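PDB 7LPO: cytoplasmic protein from Cryptococcus neoformans var. grubii serotype A, which probably hydrolyses sterylglucosides to free sterol and glucose, as a sterylglucosidase of glycosyl hydrolase family 5. Local coordinates for residues Y20-F28 against L443-P451; V37-A47 against L91-V102. One frame throughout, in Å; residues are numbered along the deposited sequence.

Overall arrangement
Near the N terminus, residues 20-28 run as a loop into the short strand 28-29, which pairs with strand 35-43, the first strand of the family 5 barrel. Residues 37-47, the later part of that strand and the turn after it, take part in contact 2, which closes a short loop of 43 residues by pairing with strand 98-104 after helix 83-93. Much later in the chain, residues 443-451 enter barrel strand 447-449 and return to the N-terminal loop in contact 1. Contact 2 is therefore nested inside the much longer loop closed by contact 1. Their centres lie about 19 Å apart, yet they touch where Phe-28 CE2 packs 3.8 Å from Leu-38 CD1.

Contact 1. Residues Y20-F28 against L443-P451; sequences YIHSSTLHF and LKGRACSSP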
# COMPACT_ATOMS: atom_id res chain seq x y z
N TYR A 20 23.14 -11.16 -0.43
CA TYR A 20 22.94 -9.72 -0.44
C TYR A 20 22.36 -9.28 -1.78
O TYR A 20 22.83 -9.69 -2.84
CB TYR A 20 24.28 -9.03 -0.19
CG TYR A 20 24.27 -7.56 0.12
CD1 TYR A 20 24.08 -7.10 1.41
CD2 TYR A 20 24.51 -6.62 -0.87
CE1 TYR A 20 24.10 -5.75 1.71
CE2 TYR A 20 24.53 -5.27 -0.59
CZ TYR A 20 24.33 -4.84 0.71
OH TYR A 20 24.34 -3.50 1.02
N ILE A 21 21.33 -8.44 -1.72
CA ILE A 21 20.76 -7.82 -2.91
C ILE A 21 21.24 -6.38 -2.97
O ILE A 21 20.94 -5.58 -2.07
CB ILE A 21 19.23 -7.88 -2.91
CG1 ILE A 21 18.75 -9.31 -3.13
CG2 ILE A 21 18.68 -6.96 -3.98
CD1 ILE A 21 17.27 -9.53 -2.82
N HIS A 22 21.99 -6.04 -4.01
CA HIS A 22 22.39 -4.66 -4.22
C HIS A 22 21.21 -3.83 -4.71
O HIS A 22 20.36 -4.31 -5.46
CB HIS A 22 23.55 -4.61 -5.22
CG HIS A 22 24.79 -5.27 -4.70
ND1 HIS A 22 25.68 -4.63 -3.86
CD2 HIS A 22 25.28 -6.52 -4.87
CE1 HIS A 22 26.66 -5.45 -3.55
NE2 HIS A 22 26.44 -6.61 -4.15
N SER A 23 21.15 -2.58 -4.24
CA SER A 23 20.08 -1.65 -4.53
C SER A 23 20.74 -0.29 -4.76
O SER A 23 20.42 0.72 -4.13
CB SER A 23 19.05 -1.61 -3.40
OG SER A 23 17.85 -1.01 -3.85
N SER A 24 21.71 -0.31 -5.68
CA SER A 24 22.65 0.78 -5.94
C SER A 24 22.58 1.28 -7.37
O SER A 24 23.29 2.24 -7.71
CB SER A 24 24.08 0.29 -5.66
OG SER A 24 24.25 -1.02 -6.20
N THR A 25 21.79 0.64 -8.22
CA THR A 25 21.66 0.97 -9.62
C THR A 25 20.18 0.92 -9.96
O THR A 25 19.32 0.75 -9.08
CB THR A 25 22.47 -0.02 -10.47
OG1 THR A 25 21.79 -1.28 -10.48
CG2 THR A 25 23.87 -0.20 -9.93
N LEU A 26 19.87 1.01 -11.25
CA LEU A 26 18.48 1.01 -11.69
C LEU A 26 17.78 -0.32 -11.47
O LEU A 26 16.56 -0.39 -11.66
CB LEU A 26 18.39 1.39 -13.16
CG LEU A 26 18.56 2.89 -13.39
CD1 LEU A 26 18.80 3.18 -14.87
CD2 LEU A 26 17.34 3.63 -12.86
N HIS A 27 18.51 -1.37 -11.11
CA HIS A 27 17.93 -2.68 -10.87
C HIS A 27 18.59 -3.32 -9.67
O HIS A 27 19.78 -3.13 -9.42
CB HIS A 27 18.10 -3.61 -12.07
CG HIS A 27 17.64 -3.03 -13.36
ND1 HIS A 27 16.37 -3.22 -13.85
CD2 HIS A 27 18.28 -2.25 -14.26
CE1 HIS A 27 16.25 -2.58 -15.01
NE2 HIS A 27 17.40 -1.98 -15.27
N PHE A 28 17.79 -4.07 -8.92
CA PHE A 28 18.33 -4.96 -7.90
C PHE A 28 19.31 -5.91 -8.56
O PHE A 28 19.10 -6.37 -9.69
CB PHE A 28 17.21 -5.76 -7.24
CG PHE A 28 16.23 -4.95 -6.45
CD1 PHE A 28 16.64 -4.15 -5.41
CD2 PHE A 28 14.87 -5.03 -6.73
CE1 PHE A 28 15.73 -3.43 -4.66
CE2 PHE A 28 13.95 -4.30 -6.00
CZ PHE A 28 14.38 -3.50 -4.95
N LEU A 443 20.56 8.13 2.20
CA LEU A 443 20.31 7.02 1.29
C LEU A 443 21.49 6.05 1.28
O LEU A 443 21.30 4.83 1.40
CB LEU A 443 20.06 7.56 -0.12
CG LEU A 443 18.79 8.38 -0.33
CD1 LEU A 443 18.72 8.87 -1.76
CD2 LEU A 443 17.58 7.56 0.03
N LYS A 444 22.71 6.58 1.12
CA LYS A 444 23.94 5.81 1.20
C LYS A 444 23.94 4.64 0.21
O LYS A 444 24.39 3.54 0.52
CB LYS A 444 24.18 5.30 2.62
CG LYS A 444 24.49 6.39 3.64
CD LYS A 444 24.95 5.78 4.98
CE LYS A 444 25.29 6.86 6.00
NZ LYS A 444 25.53 6.31 7.37
N GLY A 445 23.42 4.89 -0.99
CA GLY A 445 23.48 3.90 -2.05
C GLY A 445 22.69 2.64 -1.80
O GLY A 445 23.01 1.59 -2.37
N ARG A 446 21.66 2.70 -0.97
CA ARG A 446 20.91 1.49 -0.64
C ARG A 446 19.44 1.88 -0.44
O ARG A 446 18.94 1.95 0.68
CB ARG A 446 21.48 0.80 0.59
CG ARG A 446 20.95 -0.60 0.79
CD ARG A 446 22.03 -1.56 1.28
NE ARG A 446 21.46 -2.88 1.50
CZ ARG A 446 21.21 -3.74 0.52
NH1 ARG A 446 21.52 -3.41 -0.73
NH2 ARG A 446 20.66 -4.92 0.78
N ALA A 447 18.75 2.09 -1.56
CA ALA A 447 17.39 2.59 -1.53
C ALA A 447 16.64 2.11 -2.76
O ALA A 447 17.23 1.63 -3.73
CB ALA A 447 17.37 4.12 -1.44
N CYS A 448 15.32 2.27 -2.72
CA CYS A 448 14.42 1.84 -3.79
C CYS A 448 13.15 2.66 -3.65
O CYS A 448 12.62 2.80 -2.55
CB CYS A 448 14.12 0.33 -3.69
SG CYS A 448 12.86 -0.30 -4.85
N SER A 449 12.68 3.21 -4.76
CA SER A 449 11.44 3.97 -4.77
C SER A 449 10.27 2.98 -4.75
O SER A 449 10.29 1.98 -5.47
CB SER A 449 11.38 4.85 -6.02
OG SER A 449 10.24 5.68 -6.00
N SER A 450 9.27 3.25 -3.92
CA SER A 450 8.17 2.30 -3.70
C SER A 450 6.82 3.00 -3.80
O SER A 450 6.01 2.93 -2.87
CB SER A 450 8.33 1.59 -2.36
OG SER A 450 8.29 2.50 -1.26
N PRO A 451 6.51 3.62 -4.93
CA PRO A 451 5.18 4.20 -5.09
C PRO A 451 4.11 3.12 -5.19
O PRO A 451 4.37 1.95 -5.49
CB PRO A 451 5.29 4.98 -6.41
CG PRO A 451 6.25 4.13 -7.22
CD PRO A 451 7.26 3.58 -6.20
O HOH W 1 22.97 -1.10 -2.21
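Arg-446 lays its guanidinium flat on the ring of Tyr-20 and, with the two end nitrogens of the same group, grips one carbonyl oxygen of the next residue, Ile-21. This cation-pi stack joins the N-terminal loop 20-28 to the turn that enters strand 447-449 of the family 5 barrel. The two planes are only 20° apart, and their centres lie 4.0 Å from each other. The side chains arrive from opposite directions, and Tyr-20 CZ sits over the middle of the guanidinium. Arg-446 sends CG opposite its main-chain N (chi1 -167°), and an unusual twist about CB-CG helps lay the guanidinium against the Tyr-20 ring. Arg-446 NH1 donates to Ile-21 O at 2.6 Å, the straighter bond, and Arg-446 NH2 at 2.9 Å, more bent (133°); the acceptor lies close to the guanidinium plane, so face and edge are used together. Glu-422 gives both partners a further hold: its backbone O accepts from Arg-446 NE, and its carboxylate bonds Tyr-20 OH. At the guanidinium edge a water accepts from Ser-23 N and Arg-446 NH1 and donates to Gly-445 O, joining loop to turn. Gly-445 has positive phi and belongs to the type I' turn 443-446, which delivers Arg-446. Farther along, Phe-28 CZ approaches Cys-448 SG at 3.5 Å, an oblique sulfur-aromatic contact. Ala-447 N makes a weak bond to Ser-23 O. The Ser-23 hydroxyl answers in the other direction: OG donates to Ala-447 O across 2.7 Å, approaching from above the carbonyl plane.

Contact 2. Residues V37-A47 against L91-V102; sequences VLRGVNLSGSA and LKAWGYNLLRYV
Two neighbouring parallel strands, 39-43 and 98-102, pair here in the wall of the family 5 (beta/alpha)8 barrel, at the close of its first beta-alpha-beta crossover through helix 83-93. Their directions differ by 13°, and Val-41, Asn-42 and Leu-43 stand in register with Leu-99, Arg-100 and Tyr-101. The backbone ladder runs from Arg-100 N to Val-41 O, from Leu-43 N to Arg-100 O (3.0 Å) and from Val-102 N to Leu-43 O; a water donates to both Leu-43 O and Val-102 O. Asn-97 extends the ladder with its side chain: OD1 accepts from Arg-39 N at 2.9 Å in the carbonyl plane, and its backbone N donates to Arg-39 O. Its CG lies between the backbone N and carbonyl carbon (chi1 54°), which folds the amide toward residues 37-39. Gly-40 CA comes to 3.1 Å from Leu-98 O in a CA-H...O contact, with no side chain in the way, and one face of the Tyr-96 ring covers the Gly-40 backbone. Val-41 divides its branches: CG1 meets Tyr-96 CE2 at 3.6 Å, and CG2 meets Leu-99 CD2 at 3.8 Å and, from the helix, Leu-91 CD1. On the face with Asn-42, the extended Arg-100 runs alongside it, and NH1 donates to Asn-42 OD1 over 2.6 Å, with the oxygen near the guanidinium plane. With Asn-42, Asp-267, Glu-521 and Asn-270 all gripping it, the Arg-100 head is probably held in a fixed orientation, as is the arginine near the active site of family 5 hydrolases.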
# COMPACT_ATOMS: atom_id res chain seq x y z
N VAL A 37 14.39 -9.36 -10.56
CA VAL A 37 13.04 -8.82 -10.56
C VAL A 37 12.29 -9.46 -9.41
O VAL A 37 12.20 -10.70 -9.33
CB VAL A 37 12.31 -9.07 -11.89
CG1 VAL A 37 10.84 -8.61 -11.79
CG2 VAL A 37 13.02 -8.36 -13.04
N LEU A 38 11.75 -8.63 -8.51
CA LEU A 38 11.05 -9.10 -7.33
C LEU A 38 9.56 -8.86 -7.51
O LEU A 38 9.13 -7.72 -7.69
CB LEU A 38 11.55 -8.40 -6.06
CG LEU A 38 13.02 -8.64 -5.72
CD1 LEU A 38 13.39 -7.74 -4.53
CD2 LEU A 38 13.30 -10.10 -5.41
N ARG A 39 8.78 -9.93 -7.42
CA ARG A 39 7.35 -9.87 -7.63
C ARG A 39 6.65 -10.74 -6.60
O ARG A 39 7.08 -11.86 -6.32
CB ARG A 39 6.98 -10.32 -9.05
CG ARG A 39 7.25 -9.23 -10.07
CD ARG A 39 6.98 -9.67 -11.50
NE ARG A 39 7.27 -8.55 -12.39
CZ ARG A 39 6.99 -8.50 -13.68
NH1 ARG A 39 6.40 -9.52 -14.28
NH2 ARG A 39 7.31 -7.41 -14.37
N GLY A 40 5.57 -10.21 -6.06
CA GLY A 40 4.85 -10.93 -5.03
C GLY A 40 3.58 -10.22 -4.63
O GLY A 40 2.92 -9.60 -5.47
N VAL A 41 3.23 -10.31 -3.34
CA VAL A 41 1.95 -9.83 -2.84
C VAL A 41 2.16 -9.12 -1.51
O VAL A 41 3.17 -9.31 -0.83
CB VAL A 41 0.94 -10.99 -2.66
CG1 VAL A 41 0.81 -11.76 -3.94
CG2 VAL A 41 1.42 -11.94 -1.54
N ASN A 42 1.19 -8.28 -1.17
CA ASN A 42 1.08 -7.76 0.19
C ASN A 42 0.41 -8.81 1.06
O ASN A 42 -0.65 -9.33 0.71
CB ASN A 42 0.26 -6.47 0.20
CG ASN A 42 1.02 -5.29 -0.35
OD1 ASN A 42 1.52 -4.44 0.40
ND2 ASN A 42 1.14 -5.23 -1.67
N LEU A 43 1.03 -9.11 2.20
CA LEU A 43 0.57 -10.12 3.14
C LEU A 43 0.61 -9.49 4.53
O LEU A 43 1.69 -9.41 5.14
CB LEU A 43 1.45 -11.36 3.06
CG LEU A 43 1.09 -12.58 3.90
CD1 LEU A 43 0.06 -13.44 3.20
CD2 LEU A 43 2.35 -13.39 4.21
N SER A 44 -0.52 -9.01 5.05
CA SER A 44 -1.83 -9.11 4.43
C SER A 44 -2.74 -8.00 4.97
O SER A 44 -2.56 -7.53 6.09
CB SER A 44 -2.46 -10.47 4.70
OG SER A 44 -3.85 -10.47 4.40
N GLY A 45 -3.74 -7.61 4.20
CA GLY A 45 -4.78 -6.73 4.70
C GLY A 45 -5.45 -7.21 5.97
O GLY A 45 -5.99 -6.41 6.74
N SER A 46 -5.44 -8.53 6.21
CA SER A 46 -6.10 -9.07 7.39
C SER A 46 -5.40 -8.65 8.68
O SER A 46 -6.01 -8.74 9.74
CB SER A 46 -6.16 -10.59 7.32
OG SER A 46 -4.85 -11.14 7.22
N ALA A 47 -4.14 -8.22 8.60
CA ALA A 47 -3.44 -7.72 9.77
C ALA A 47 -3.84 -6.30 10.14
O ALA A 47 -3.27 -5.73 11.08
CB ALA A 47 -1.93 -7.79 9.55
N LEU A 91 1.69 -19.22 -2.85
CA LEU A 91 2.33 -18.02 -3.36
C LEU A 91 3.63 -18.35 -4.08
O LEU A 91 3.92 -17.80 -5.15
CB LEU A 91 2.58 -17.04 -2.21
CG LEU A 91 1.34 -16.55 -1.48
CD1 LEU A 91 1.70 -15.70 -0.27
CD2 LEU A 91 0.44 -15.75 -2.43
N LYS A 92 4.42 -19.28 -3.53
CA LYS A 92 5.67 -19.65 -4.19
C LYS A 92 5.41 -20.37 -5.51
O LYS A 92 6.09 -20.12 -6.51
CB LYS A 92 6.52 -20.52 -3.27
CG LYS A 92 8.02 -20.44 -3.57
CD LYS A 92 8.60 -19.14 -3.02
CE LYS A 92 10.08 -19.00 -3.33
NZ LYS A 92 10.33 -18.00 -4.40
N ALA A 93 4.41 -21.26 -5.54
CA ALA A 93 4.07 -21.98 -6.76
C ALA A 93 3.57 -21.06 -7.86
O ALA A 93 3.67 -21.41 -9.04
CB ALA A 93 3.02 -23.06 -6.45
N TRP A 94 3.03 -19.89 -7.50
CA TRP A 94 2.62 -18.88 -8.45
C TRP A 94 3.79 -18.06 -8.96
O TRP A 94 3.58 -17.12 -9.74
CB TRP A 94 1.58 -17.94 -7.83
CG TRP A 94 0.19 -18.51 -7.73
CD1 TRP A 94 -0.35 -19.52 -8.48
CD2 TRP A 94 -0.84 -18.07 -6.85
NE1 TRP A 94 -1.66 -19.74 -8.11
CE2 TRP A 94 -1.98 -18.87 -7.10
CE3 TRP A 94 -0.93 -17.08 -5.87
CZ2 TRP A 94 -3.17 -18.71 -6.40
CZ3 TRP A 94 -2.12 -16.93 -5.16
CH2 TRP A 94 -3.22 -17.74 -5.44
N GLY A 95 5.01 -18.39 -8.54
CA GLY A 95 6.21 -17.72 -9.02
C GLY A 95 6.66 -16.54 -8.18
O GLY A 95 7.67 -15.92 -8.51
N TYR A 96 5.95 -16.22 -7.10
CA TYR A 96 6.30 -15.05 -6.31
C TYR A 96 7.53 -15.30 -5.45
O TYR A 96 7.73 -16.41 -4.94
CB TYR A 96 5.11 -14.65 -5.44
CG TYR A 96 3.91 -14.23 -6.25
CD1 TYR A 96 4.06 -13.57 -7.47
CD2 TYR A 96 2.62 -14.48 -5.81
CE1 TYR A 96 2.97 -13.19 -8.22
CE2 TYR A 96 1.52 -14.10 -6.56
CZ TYR A 96 1.71 -13.46 -7.76
OH TYR A 96 0.62 -13.08 -8.51
N ASN A 97 8.37 -14.27 -5.32
CA ASN A 97 9.55 -14.32 -4.46
C ASN A 97 9.60 -13.14 -3.51
O ASN A 97 10.66 -12.90 -2.90
CB ASN A 97 10.82 -14.37 -5.31
CG ASN A 97 10.90 -13.24 -6.32
OD1 ASN A 97 10.06 -12.33 -6.32
ND2 ASN A 97 11.91 -13.28 -7.19
N LEU A 98 8.51 -12.40 -3.35
CA LEU A 98 8.51 -11.16 -2.59
C LEU A 98 7.23 -11.06 -1.78
O LEU A 98 6.15 -11.46 -2.24
CB LEU A 98 8.63 -9.95 -3.52
CG LEU A 98 8.48 -8.55 -2.90
CD1 LEU A 98 9.75 -8.16 -2.18
CD2 LEU A 98 8.15 -7.54 -3.99
N LEU A 99 7.36 -10.53 -0.57
CA LEU A 99 6.22 -10.26 0.30
C LEU A 99 6.43 -8.89 0.90
O LEU A 99 7.51 -8.60 1.42
CB LEU A 99 6.10 -11.31 1.42
CG LEU A 99 5.89 -12.76 1.00
CD1 LEU A 99 6.09 -13.65 2.21
CD2 LEU A 99 4.53 -12.96 0.39
N ARG A 100 5.42 -8.03 0.79
CA ARG A 100 5.36 -6.78 1.54
C ARG A 100 4.58 -7.09 2.81
O ARG A 100 3.39 -7.42 2.74
CB ARG A 100 4.70 -5.68 0.72
CG ARG A 100 4.68 -4.33 1.43
CD ARG A 100 4.40 -3.24 0.43
NE ARG A 100 4.25 -1.92 1.02
CZ ARG A 100 3.08 -1.34 1.29
NH1 ARG A 100 1.94 -1.98 1.06
NH2 ARG A 100 3.06 -0.12 1.80
N TYR A 101 5.26 -7.06 3.95
CA TYR A 101 4.69 -7.57 5.19
C TYR A 101 4.00 -6.45 5.95
O TYR A 101 4.65 -5.48 6.36
CB TYR A 101 5.76 -8.23 6.06
CG TYR A 101 5.13 -8.90 7.25
CD1 TYR A 101 4.84 -8.18 8.40
CD2 TYR A 101 4.77 -10.25 7.21
CE1 TYR A 101 4.22 -8.79 9.49
CE2 TYR A 101 4.17 -10.86 8.30
CZ TYR A 101 3.90 -10.12 9.43
OH TYR A 101 3.28 -10.72 10.51
N VAL A 102 2.71 -6.61 6.19
CA VAL A 102 1.87 -5.56 6.76
C VAL A 102 1.79 -5.73 8.28
O VAL A 102 1.44 -6.81 8.77
CB VAL A 102 0.46 -5.61 6.14
CG1 VAL A 102 -0.45 -4.59 6.80
CG2 VAL A 102 0.52 -5.38 4.64
O HOH W 2 0.64 -9.04 7.75